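Local atomic coordinates of methylenetetrahydrofolate--tRNA-(uracil-5-)-methyltransferase TrmFO (PDB entry 3G5S), a protein that probably catalyses the folate- and FAD-dependent methylation of uridine 54 in tRNA to 5-methyluridine, with methylenetetrahydrofolate as the carbon donor. Residues Q261-D266 against M271-G276; L171-R176 against G295-E300; G354-R359 against P365-P370; E327-Y332 against A358-G363. All blocks are in the same frame, centred on the assembly; numbering follows the deposited sequence.

Contact 1: residues Q261-D266 against M271-G276; sequences QLRQED and MWSLVG. With GSH (glutathione), chain C; EDO (1,2-ethanediol), chain G.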
# COMPACT_ATOMS: atom_id res chain seq x y z
N GLN A 261 -6.22 -2.14 21.89
CA GLN A 261 -5.41 -0.94 21.81
C GLN A 261 -5.33 -0.45 20.38
O GLN A 261 -5.31 -1.26 19.44
CB GLN A 261 -3.99 -1.21 22.29
CG GLN A 261 -3.88 -1.58 23.73
CD GLN A 261 -2.46 -1.49 24.19
OE1 GLN A 261 -1.58 -2.18 23.68
NE2 GLN A 261 -2.21 -0.61 25.16
N LEU A 262 -5.27 0.87 20.21
CA LEU A 262 -5.04 1.46 18.90
C LEU A 262 -3.82 2.35 18.95
O LEU A 262 -3.56 3.01 19.97
CB LEU A 262 -6.25 2.26 18.42
CG LEU A 262 -7.48 1.41 18.09
CD1 LEU A 262 -8.34 1.25 19.31
CD2 LEU A 262 -8.26 2.03 16.96
N ARG A 263 -3.06 2.37 17.87
CA ARG A 263 -1.88 3.22 17.80
C ARG A 263 -1.91 4.09 16.56
O ARG A 263 -2.45 3.71 15.52
CB ARG A 263 -0.60 2.40 17.84
CG ARG A 263 -0.23 1.74 16.54
CD ARG A 263 1.19 1.20 16.59
NE ARG A 263 1.70 1.11 15.23
CZ ARG A 263 2.93 0.73 14.88
NH1 ARG A 263 3.82 0.37 15.80
NH2 ARG A 263 3.24 0.71 13.60
N GLN A 264 -1.31 5.27 16.67
CA GLN A 264 -1.25 6.21 15.57
C GLN A 264 -0.27 5.74 14.49
O GLN A 264 0.88 5.41 14.80
CB GLN A 264 -0.86 7.58 16.10
CG GLN A 264 -0.82 8.65 15.04
CD GLN A 264 -0.52 10.03 15.60
OE1 GLN A 264 -0.04 10.90 14.87
NE2 GLN A 264 -0.80 10.23 16.88
N GLU A 265 -0.71 5.73 13.24
CA GLU A 265 0.15 5.29 12.14
C GLU A 265 0.68 6.45 11.29
O GLU A 265 1.83 6.43 10.86
CB GLU A 265 -0.58 4.31 11.23
CG GLU A 265 -0.95 3.00 11.89
CD GLU A 265 0.24 2.22 12.42
OE1 GLU A 265 1.40 2.50 12.04
OE2 GLU A 265 0.01 1.30 13.23
N ASP A 266 -0.17 7.44 11.03
CA ASP A 266 0.21 8.56 10.19
C ASP A 266 0.67 9.76 11.01
O ASP A 266 0.31 9.91 12.17
CB ASP A 266 -0.94 8.96 9.25
CG ASP A 266 -2.17 9.44 9.99
OD1 ASP A 266 -2.41 8.95 11.11
OD2 ASP A 266 -2.90 10.30 9.44
N MSE A 271 -5.13 8.15 11.15
CA MSE A 271 -5.15 6.71 10.90
C MSE A 271 -4.58 5.94 12.08
O MSE A 271 -3.40 6.10 12.41
CB MSE A 271 -4.36 6.39 9.63
CG MSE A 271 -4.92 7.07 8.41
SE MSE A 271 -3.78 6.98 6.87
CE MSE A 271 -3.91 5.12 6.58
N TRP A 272 -5.42 5.12 12.72
CA TRP A 272 -5.03 4.37 13.91
C TRP A 272 -5.27 2.88 13.70
O TRP A 272 -6.36 2.46 13.30
CB TRP A 272 -5.82 4.87 15.13
CG TRP A 272 -5.39 6.25 15.56
CD1 TRP A 272 -5.45 7.40 14.82
CD2 TRP A 272 -4.79 6.61 16.81
NE1 TRP A 272 -4.94 8.45 15.54
CE2 TRP A 272 -4.53 8.00 16.76
CE3 TRP A 272 -4.45 5.90 17.96
CZ2 TRP A 272 -3.94 8.68 17.83
CZ3 TRP A 272 -3.88 6.58 19.02
CH2 TRP A 272 -3.63 7.95 18.94
N SER A 273 -4.24 2.08 13.95
CA SER A 273 -4.36 0.64 13.77
C SER A 273 -4.72 -0.06 15.07
O SER A 273 -4.39 0.41 16.15
CB SER A 273 -3.07 0.04 13.21
OG SER A 273 -2.04 0.06 14.17
N LEU A 274 -5.38 -1.20 14.94
CA LEU A 274 -5.63 -2.08 16.07
C LEU A 274 -4.39 -2.90 16.36
O LEU A 274 -3.96 -3.71 15.54
CB LEU A 274 -6.81 -3.01 15.79
CG LEU A 274 -8.21 -2.43 15.95
CD1 LEU A 274 -8.48 -1.32 14.94
CD2 LEU A 274 -9.24 -3.53 15.82
N VAL A 275 -3.80 -2.70 17.53
CA VAL A 275 -2.51 -3.29 17.85
C VAL A 275 -2.62 -4.79 18.08
O VAL A 275 -3.42 -5.24 18.90
CB VAL A 275 -1.90 -2.61 19.10
CG1 VAL A 275 -0.58 -3.28 19.48
CG2 VAL A 275 -1.69 -1.12 18.84
N GLY A 276 -1.84 -5.57 17.34
CA GLY A 276 -1.84 -7.01 17.53
C GLY A 276 -3.01 -7.72 16.89
O GLY A 276 -3.29 -8.87 17.23
N1 GSH C . 5.57 -7.33 8.56
CA1 GSH C . 6.66 -6.69 9.27
C1 GSH C . 7.76 -7.66 9.69
O11 GSH C . 7.68 -8.98 9.24
O12 GSH C . 8.78 -7.23 10.12
CB1 GSH C . 6.20 -5.79 10.41
CG1 GSH C . 5.92 -6.45 11.76
CD1 GSH C . 4.69 -7.35 11.88
OE1 GSH C . 4.08 -7.73 10.93
N2 GSH C . 4.28 -7.72 13.20
CA2 GSH C . 3.09 -8.47 13.41
C2 GSH C . 1.96 -7.62 13.98
O2 GSH C . 1.89 -7.43 15.15
CB2 GSH C . 3.45 -9.65 14.31
SG2 GSH C . 2.17 -10.90 14.55
N3 GSH C . 0.77 -7.47 13.16
CA3 GSH C . -0.40 -6.82 13.72
C3 GSH C . -0.28 -5.31 13.84
O31 GSH C . -0.78 -4.70 14.73
O32 GSH C . 0.67 -4.72 13.03
C1 EDO G . 3.52 8.41 13.18
O1 EDO G . 3.86 8.68 11.81
C2 EDO G . 4.65 7.67 13.89
O2 EDO G . 5.90 8.18 13.45
O HOH W 1 -4.99 -4.58 21.07
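Ser273 holds OG between its backbone N and carbonyl carbon (chi1 70°), and Glu265 folds back at chi2 (-59°), which brings the hydroxyl and the carboxylate together across the two strands. Ser273 OG donates to Glu265 OE2 over 2.6 Å, using the anti lone pair of that oxygen. Arg263, extended from CG to NE, runs past the serine and grips the same carboxylate side-on: NE reaches OE2 at 2.6 Å from above the carboxylate plane, and NH2 meets the syn lone pair of OE1 at 3.0 Å. Its NH2 has a second acceptor in Glu388 O. Behind this polar face lies the antiparallel hairpin of strands 258-264 and 271-274, in which Arg263 and Ser273 form a hydrogen-bonded pair. Beyond that pair, Glu265 N donates to Met271 O, and Asp266 OD1 accepts Met271 N at 2.8 Å, tying the selenomethionine backbone to the turn just past the first strand. On the opposite face, Gln264 CB sits over the six-membered ring of Trp272, 3.8 Å from its centroid, a CH-pi contact; the indole NE1 is bonded to Gly269 O. Leu262 CD2 lies 3.9 Å from Leu274 CD1, the two side chains side by side. At the far end Val275 N donates to Gln261 O, and Gly276 N offers its hydrogen to O31 of glutathione at 2.9 Å. With OE2 gripped by both a guanidinium and a hydroxyl, and a magnesium ion about 4 Å from its side chain, the buried Glu265 is likely to stay negatively charged and fixed in its rotation.

Contact 2: residues L171-R176 against G295-E300; sequences LTKCFR and GLENAE. With EDO (1,2-ethanediol), chain H.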
# COMPACT_ATOMS: atom_id res chain seq x y z
N LEU A 171 -14.73 8.50 21.36
CA LEU A 171 -13.71 8.64 22.39
C LEU A 171 -14.26 8.51 23.81
O LEU A 171 -13.49 8.33 24.76
CB LEU A 171 -12.96 9.96 22.22
CG LEU A 171 -12.20 10.11 20.90
CD1 LEU A 171 -11.69 11.53 20.74
CD2 LEU A 171 -11.05 9.11 20.81
N THR A 172 -15.58 8.58 23.97
CA THR A 172 -16.15 8.45 25.30
C THR A 172 -16.05 7.01 25.81
O THR A 172 -16.34 6.74 26.98
CB THR A 172 -17.63 8.89 25.36
OG1 THR A 172 -18.45 7.94 24.65
CG2 THR A 172 -17.82 10.28 24.75
N LYS A 173 -15.64 6.09 24.94
CA LYS A 173 -15.53 4.69 25.32
C LYS A 173 -14.08 4.22 25.31
O LYS A 173 -13.80 3.01 25.36
CB LYS A 173 -16.39 3.82 24.40
CG LYS A 173 -17.88 4.07 24.58
CD LYS A 173 -18.73 3.28 23.60
CE LYS A 173 -20.20 3.62 23.75
NZ LYS A 173 -20.71 3.33 25.12
N CYS A 174 -13.15 5.17 25.25
CA CYS A 174 -11.73 4.85 25.28
C CYS A 174 -10.98 5.70 26.29
O CYS A 174 -11.49 6.70 26.77
CB CYS A 174 -11.08 5.10 23.92
SG CYS A 174 -12.03 4.68 22.47
N PHE A 175 -9.75 5.29 26.60
CA PHE A 175 -8.85 6.12 27.38
C PHE A 175 -7.44 6.06 26.81
O PHE A 175 -6.99 5.00 26.36
CB PHE A 175 -8.90 5.78 28.88
CG PHE A 175 -8.47 4.37 29.21
CD1 PHE A 175 -9.38 3.32 29.18
CD2 PHE A 175 -7.17 4.12 29.61
CE1 PHE A 175 -8.98 2.03 29.52
CE2 PHE A 175 -6.77 2.84 29.95
CZ PHE A 175 -7.68 1.79 29.90
N ARG A 176 -6.76 7.20 26.80
CA ARG A 176 -5.38 7.28 26.34
C ARG A 176 -4.45 6.90 27.48
O ARG A 176 -4.49 7.49 28.55
CB ARG A 176 -5.01 8.70 25.87
CG ARG A 176 -5.52 9.12 24.49
CD ARG A 176 -4.76 8.48 23.32
NE ARG A 176 -3.46 9.08 23.03
CZ ARG A 176 -3.25 10.02 22.11
NH1 ARG A 176 -4.26 10.50 21.39
NH2 ARG A 176 -2.02 10.49 21.91
N GLY A 295 -16.29 1.75 21.42
CA GLY A 295 -15.62 2.88 20.81
C GLY A 295 -15.58 2.80 19.30
O GLY A 295 -15.49 3.82 18.62
N LEU A 296 -15.67 1.59 18.76
CA LEU A 296 -15.52 1.37 17.33
C LEU A 296 -16.83 0.98 16.64
O LEU A 296 -16.83 0.52 15.50
CB LEU A 296 -14.44 0.32 17.06
CG LEU A 296 -13.07 0.63 17.67
CD1 LEU A 296 -12.05 -0.43 17.27
CD2 LEU A 296 -12.56 2.01 17.28
N GLU A 297 -17.96 1.18 17.33
CA GLU A 297 -19.25 0.75 16.80
C GLU A 297 -19.58 1.36 15.44
O GLU A 297 -20.29 0.75 14.64
CB GLU A 297 -20.36 1.06 17.81
CG GLU A 297 -20.32 0.19 19.05
CD GLU A 297 -19.52 0.79 20.20
OE1 GLU A 297 -18.79 1.78 19.99
OE2 GLU A 297 -19.63 0.27 21.33
N ASN A 298 -19.07 2.56 15.19
CA ASN A 298 -19.28 3.22 13.91
C ASN A 298 -17.96 3.57 13.23
O ASN A 298 -17.88 4.50 12.44
CB ASN A 298 -20.14 4.47 14.09
CG ASN A 298 -21.54 4.12 14.57
OD1 ASN A 298 -22.35 3.63 13.79
ND2 ASN A 298 -21.81 4.36 15.84
N ALA A 299 -16.94 2.79 13.53
CA ALA A 299 -15.62 3.04 12.97
C ALA A 299 -15.62 2.89 11.45
O ALA A 299 -16.29 2.01 10.90
CB ALA A 299 -14.60 2.10 13.58
N GLU A 300 -14.87 3.77 10.79
CA GLU A 300 -14.64 3.70 9.36
C GLU A 300 -13.28 3.04 9.15
O GLU A 300 -12.25 3.59 9.52
CB GLU A 300 -14.65 5.09 8.72
CG GLU A 300 -14.35 5.08 7.22
CD GLU A 300 -14.36 6.47 6.59
OE1 GLU A 300 -15.05 7.38 7.10
OE2 GLU A 300 -13.67 6.65 5.56
C1 EDO H . -14.98 10.54 4.80
O1 EDO H . -14.92 10.08 6.15
C2 EDO H . -13.78 10.01 4.03
O2 EDO H . -13.91 8.59 3.87
O HOH W 2 -20.48 0.50 23.93
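Gly295 opens its segment against Lys173: its N lies 3.6 Å from Lys173 CD, and its CA faces Cys174 SG at 4.3 Å. Having no side chain, it leaves that sulfur room, and its positive phi adds a second reason for glycine. Leu296 turns away and packs on Ile169. Glu297 then bends at chi2 (92°), so that its carboxylate doubles back: OE1 accepts Gly295 N at 2.9 Å, on the syn side but tilted out of plane. The Glu297 and Lys173 side chains cross at about a right angle, Glu297 OE2 lying 3.9 Å from Lys173 CD. Lys173 NZ and Glu297 OE2 stay 5.0 Å apart, linked by a water that donates to the carboxylate and accepts weakly from the amine. Were Glu297 an alanine, Gly295 N would probably lose this acceptor and Lys173 its nearby counter-charge. Ala299 N closes back on Leu296 O at 3.0 Å. Glu300 leads on toward Leu165, its two carboxylate oxygens each accepting a hydroxyl of one ethanediol, probably from the crystallisation liquor. The type I beta turn from Leu296 to Ala299 lies between helix 283-290 and strand 301-303, while 171-176 leads into strand 175-176, the other outermost strand of the same antiparallel sheet.

Contact 3: residues G354-R359 against P365-P370; sequences GLNAAR and PPVAPP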
# COMPACT_ATOMS: atom_id res chain seq x y z
N GLY A 354 9.88 6.64 -11.80
CA GLY A 354 10.38 6.86 -13.14
C GLY A 354 10.56 8.34 -13.45
O GLY A 354 11.54 8.74 -14.08
N LEU A 355 9.61 9.15 -13.02
CA LEU A 355 9.69 10.59 -13.21
C LEU A 355 10.94 11.15 -12.52
O LEU A 355 11.69 11.93 -13.11
CB LEU A 355 8.43 11.26 -12.66
CG LEU A 355 8.41 12.79 -12.67
CD1 LEU A 355 8.63 13.38 -14.06
CD2 LEU A 355 7.10 13.27 -12.08
N ASN A 356 11.15 10.75 -11.28
CA ASN A 356 12.29 11.27 -10.54
C ASN A 356 13.63 10.74 -11.04
O ASN A 356 14.61 11.48 -11.07
CB ASN A 356 12.10 11.10 -9.04
CG ASN A 356 11.13 12.12 -8.48
OD1 ASN A 356 11.06 13.24 -8.99
ND2 ASN A 356 10.37 11.74 -7.46
N ALA A 357 13.65 9.48 -11.47
CA ALA A 357 14.85 8.92 -12.09
C ALA A 357 15.17 9.65 -13.40
O ALA A 357 16.33 9.94 -13.69
CB ALA A 357 14.66 7.44 -12.33
N ALA A 358 14.14 9.95 -14.19
CA ALA A 358 14.32 10.68 -15.44
C ALA A 358 14.87 12.06 -15.14
O ALA A 358 15.80 12.54 -15.80
CB ALA A 358 13.00 10.78 -16.18
N ARG A 359 14.28 12.72 -14.16
CA ARG A 359 14.76 14.04 -13.76
C ARG A 359 16.21 14.01 -13.30
O ARG A 359 17.02 14.86 -13.66
CB ARG A 359 13.83 14.67 -12.72
CG ARG A 359 12.47 15.05 -13.33
CD ARG A 359 11.47 15.57 -12.28
NE ARG A 359 11.97 16.75 -11.59
CZ ARG A 359 11.89 17.99 -12.05
NH1 ARG A 359 12.40 18.99 -11.35
NH2 ARG A 359 11.31 18.24 -13.22
N PRO A 365 16.26 18.22 -9.80
CA PRO A 365 15.85 17.71 -8.49
C PRO A 365 14.51 16.99 -8.54
O PRO A 365 13.69 17.25 -9.41
CB PRO A 365 15.73 18.98 -7.64
CG PRO A 365 15.49 20.07 -8.61
CD PRO A 365 16.16 19.69 -9.90
N PRO A 366 14.28 16.07 -7.59
CA PRO A 366 13.05 15.29 -7.60
C PRO A 366 11.82 16.09 -7.16
O PRO A 366 11.93 17.15 -6.55
CB PRO A 366 13.34 14.16 -6.61
CG PRO A 366 14.35 14.72 -5.68
CD PRO A 366 15.18 15.69 -6.48
N VAL A 367 10.66 15.54 -7.48
CA VAL A 367 9.38 16.16 -7.16
C VAL A 367 8.47 15.13 -6.49
O VAL A 367 8.74 13.94 -6.49
CB VAL A 367 8.71 16.71 -8.42
CG1 VAL A 367 9.50 17.89 -8.99
CG2 VAL A 367 8.56 15.62 -9.47
N ALA A 368 7.37 15.61 -5.91
CA ALA A 368 6.35 14.72 -5.35
C ALA A 368 5.03 15.46 -5.36
O ALA A 368 4.98 16.65 -5.08
CB ALA A 368 6.70 14.30 -3.94
N PRO A 369 3.94 14.76 -5.70
CA PRO A 369 2.64 15.42 -5.80
C PRO A 369 2.13 15.84 -4.42
O PRO A 369 2.60 15.35 -3.41
CB PRO A 369 1.73 14.36 -6.41
CG PRO A 369 2.49 13.10 -6.47
CD PRO A 369 3.89 13.32 -6.01
N PRO A 370 1.16 16.74 -4.40
CA PRO A 370 0.71 17.35 -3.14
C PRO A 370 -0.14 16.41 -2.28
O PRO A 370 -0.70 15.43 -2.79
CB PRO A 370 -0.14 18.53 -3.61
CG PRO A 370 -0.59 18.15 -4.97
CD PRO A 370 0.49 17.33 -5.58
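Val367, Arg359 and Asn356 carry most of this contact. Asn356 meets the backbone of Val367 with both ends of its amide: OD1 accepts Val367 N at 2.8 Å, and ND2 donates to Val367 O at 2.9 Å, the latter within the carbonyl plane and nearly straight (165°). One side chain thus satisfies both peptide groups of a single residue, much as a neighbouring beta strand would. A second hydrogen of ND2 goes to Thr322 O, so the amide's rotation is fixed from two directions. One turn further on, Arg359 bends at chi3 (59°) and presents NE and NH1 side-on to one atom, Pro365 O, at 2.8 Å and 2.9 Å. The oxygen lies at the edge of the guanidinium, close to its plane, while NH2 is taken by Asn432 O. Both residues stand on helix 343-361, which follows the last strand of the parallel, Rossmann-type sheet; the chain leaving this helix folds back along it, Pro365 and Pro366 in polyproline-like backbone angles, on its way to helix 374-384. Val367 wedges between the two polar grips. Its CG1 lies over one face of the Arg359 guanidinium, 3.5 Å above the plane and offset toward the rim, and its CG2 touches Leu355 CD2 at 3.8 Å. Pro366 CB lies against the Asn356 amide, 3.4 Å from OD1. Trp427, on helix 409-429, covers Leu355 and Val367 together.

Contact 4: residues E327-Y332 against A358-G363; sequences EAEGLY and ARKALG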
# COMPACT_ATOMS: atom_id res chain seq x y z
N GLU A 327 19.56 7.23 1.61
CA GLU A 327 21.00 7.02 1.72
C GLU A 327 21.60 6.38 0.47
O GLU A 327 22.70 5.84 0.51
CB GLU A 327 21.32 6.16 2.95
CG GLU A 327 20.82 6.73 4.27
CD GLU A 327 21.40 8.10 4.58
OE1 GLU A 327 22.55 8.36 4.18
OE2 GLU A 327 20.71 8.90 5.24
N ALA A 328 20.88 6.44 -0.64
CA ALA A 328 21.41 5.94 -1.91
C ALA A 328 20.89 6.81 -3.04
O ALA A 328 19.85 6.53 -3.63
CB ALA A 328 21.08 4.48 -2.12
N GLU A 329 21.62 7.88 -3.33
CA GLU A 329 21.21 8.83 -4.35
C GLU A 329 21.05 8.13 -5.70
O GLU A 329 21.89 7.32 -6.09
CB GLU A 329 22.24 9.95 -4.46
CG GLU A 329 21.81 11.11 -5.35
CD GLU A 329 22.78 12.28 -5.28
OE1 GLU A 329 23.78 12.19 -4.53
OE2 GLU A 329 22.55 13.29 -5.99
N GLY A 330 19.96 8.44 -6.39
CA GLY A 330 19.72 7.88 -7.71
C GLY A 330 19.24 6.44 -7.71
O GLY A 330 19.16 5.82 -8.76
N LEU A 331 18.93 5.91 -6.52
CA LEU A 331 18.27 4.62 -6.40
C LEU A 331 16.85 4.88 -5.90
O LEU A 331 16.66 5.68 -4.98
CB LEU A 331 19.01 3.72 -5.40
CG LEU A 331 18.52 2.28 -5.28
CD1 LEU A 331 18.74 1.50 -6.58
CD2 LEU A 331 19.17 1.56 -4.11
N TYR A 332 15.88 4.20 -6.51
CA TYR A 332 14.46 4.40 -6.20
C TYR A 332 13.80 3.05 -6.00
O TYR A 332 14.28 2.03 -6.52
CB TYR A 332 13.73 5.13 -7.35
CG TYR A 332 14.44 6.40 -7.75
CD1 TYR A 332 15.53 6.35 -8.59
CD2 TYR A 332 14.05 7.64 -7.25
CE1 TYR A 332 16.23 7.47 -8.93
CE2 TYR A 332 14.74 8.79 -7.60
CZ TYR A 332 15.85 8.69 -8.44
OH TYR A 332 16.59 9.79 -8.82
N ALA A 358 14.14 9.95 -14.19
CA ALA A 358 14.32 10.68 -15.44
C ALA A 358 14.87 12.06 -15.14
O ALA A 358 15.80 12.54 -15.80
CB ALA A 358 13.00 10.78 -16.18
N ARG A 359 14.28 12.72 -14.16
CA ARG A 359 14.76 14.04 -13.76
C ARG A 359 16.21 14.01 -13.30
O ARG A 359 17.02 14.86 -13.66
CB ARG A 359 13.83 14.67 -12.72
CG ARG A 359 12.47 15.05 -13.33
CD ARG A 359 11.47 15.57 -12.28
NE ARG A 359 11.97 16.75 -11.59
CZ ARG A 359 11.89 17.99 -12.05
NH1 ARG A 359 12.40 18.99 -11.35
NH2 ARG A 359 11.31 18.24 -13.22
N LYS A 360 16.56 12.98 -12.53
CA LYS A 360 17.96 12.79 -12.09
C LYS A 360 18.92 12.67 -13.28
O LYS A 360 20.02 13.25 -13.29
CB LYS A 360 18.05 11.51 -11.25
CG LYS A 360 19.35 11.38 -10.47
CD LYS A 360 19.45 12.49 -9.44
CE LYS A 360 20.07 12.00 -8.13
NZ LYS A 360 21.55 12.01 -8.09
N ALA A 361 18.49 11.90 -14.26
CA ALA A 361 19.26 11.70 -15.48
C ALA A 361 19.49 13.03 -16.21
O ALA A 361 20.50 13.21 -16.90
CB ALA A 361 18.59 10.70 -16.39
N LEU A 362 18.53 13.94 -16.05
CA LEU A 362 18.54 15.27 -16.67
C LEU A 362 19.19 16.32 -15.77
O LEU A 362 19.26 17.50 -16.12
CB LEU A 362 17.11 15.70 -17.03
CG LEU A 362 16.41 14.85 -18.09
CD1 LEU A 362 14.95 15.24 -18.22
CD2 LEU A 362 17.12 14.99 -19.43
N GLY A 363 19.68 15.89 -14.60
CA GLY A 363 20.32 16.79 -13.67
C GLY A 363 19.37 17.68 -12.88
O GLY A 363 19.76 18.75 -12.40
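Lys360 and Glu329 meet in a salt bridge, with Lys360 NZ donating to Glu329 OE2 over 2.7 Å from above the carboxylate plane. The lysine starts with CG anti to its backbone N (chi1 -166°), then bends at each later torsion, while the extended glutamate crosses it at about a right angle. Lys360 NZ also lies 2.9 Å from Glu329 CG, an unusually short approach, so the fine geometry of the pair is doubtful. Two backbone donors of 327-332 have acceptors: Gly330 N gives its hydrogen to Glu324 OE2 on strand 324-325, placing a second carboxylate close to the lysine chain, and Leu331 N closes on Ala328 O at 3.1 Å. That second bond completes a type II beta turn, with Gly330 at the position of positive phi. Across from it, Tyr332 OH rests 3.3 Å from Lys360 CB, a packing contact on the aliphatic root of the lysine. With an alanine at Lys360, Glu329 would probably lose its cation, and the tyrosine hydroxyl the CG and CD methylenes beside it. At the helix end Gly363 N bonds to Lys360 O at 3.0 Å within a Schellman motif. Tyr332 belongs to the edge strand 331-333, paired with Thr129 and Leu131, and helix 343-361 packs on it: a strand followed by a helix, consistent with a Rossmann-type FAD-binding fold.

From the N terminus, contact 2 opens first at 171-176 and closes only at 295-300, a long loop. Contact 1 lies wholly within it as a tight hairpin, and the two belong to one antiparallel sheet, touching where Trp272 CH2 meets Arg176 NH1. After that the chain returns to the parallel sheet. There contact 4 opens at 327-332 and closes at 358-363; contact 3 begins on the stretch where contact 4 ends, the two sharing Ala358 and Arg359 on helix 343-361, and closes last at 365-370. Their centres lie about 9 Å apart, against about 31 to 44 Å to the first pair.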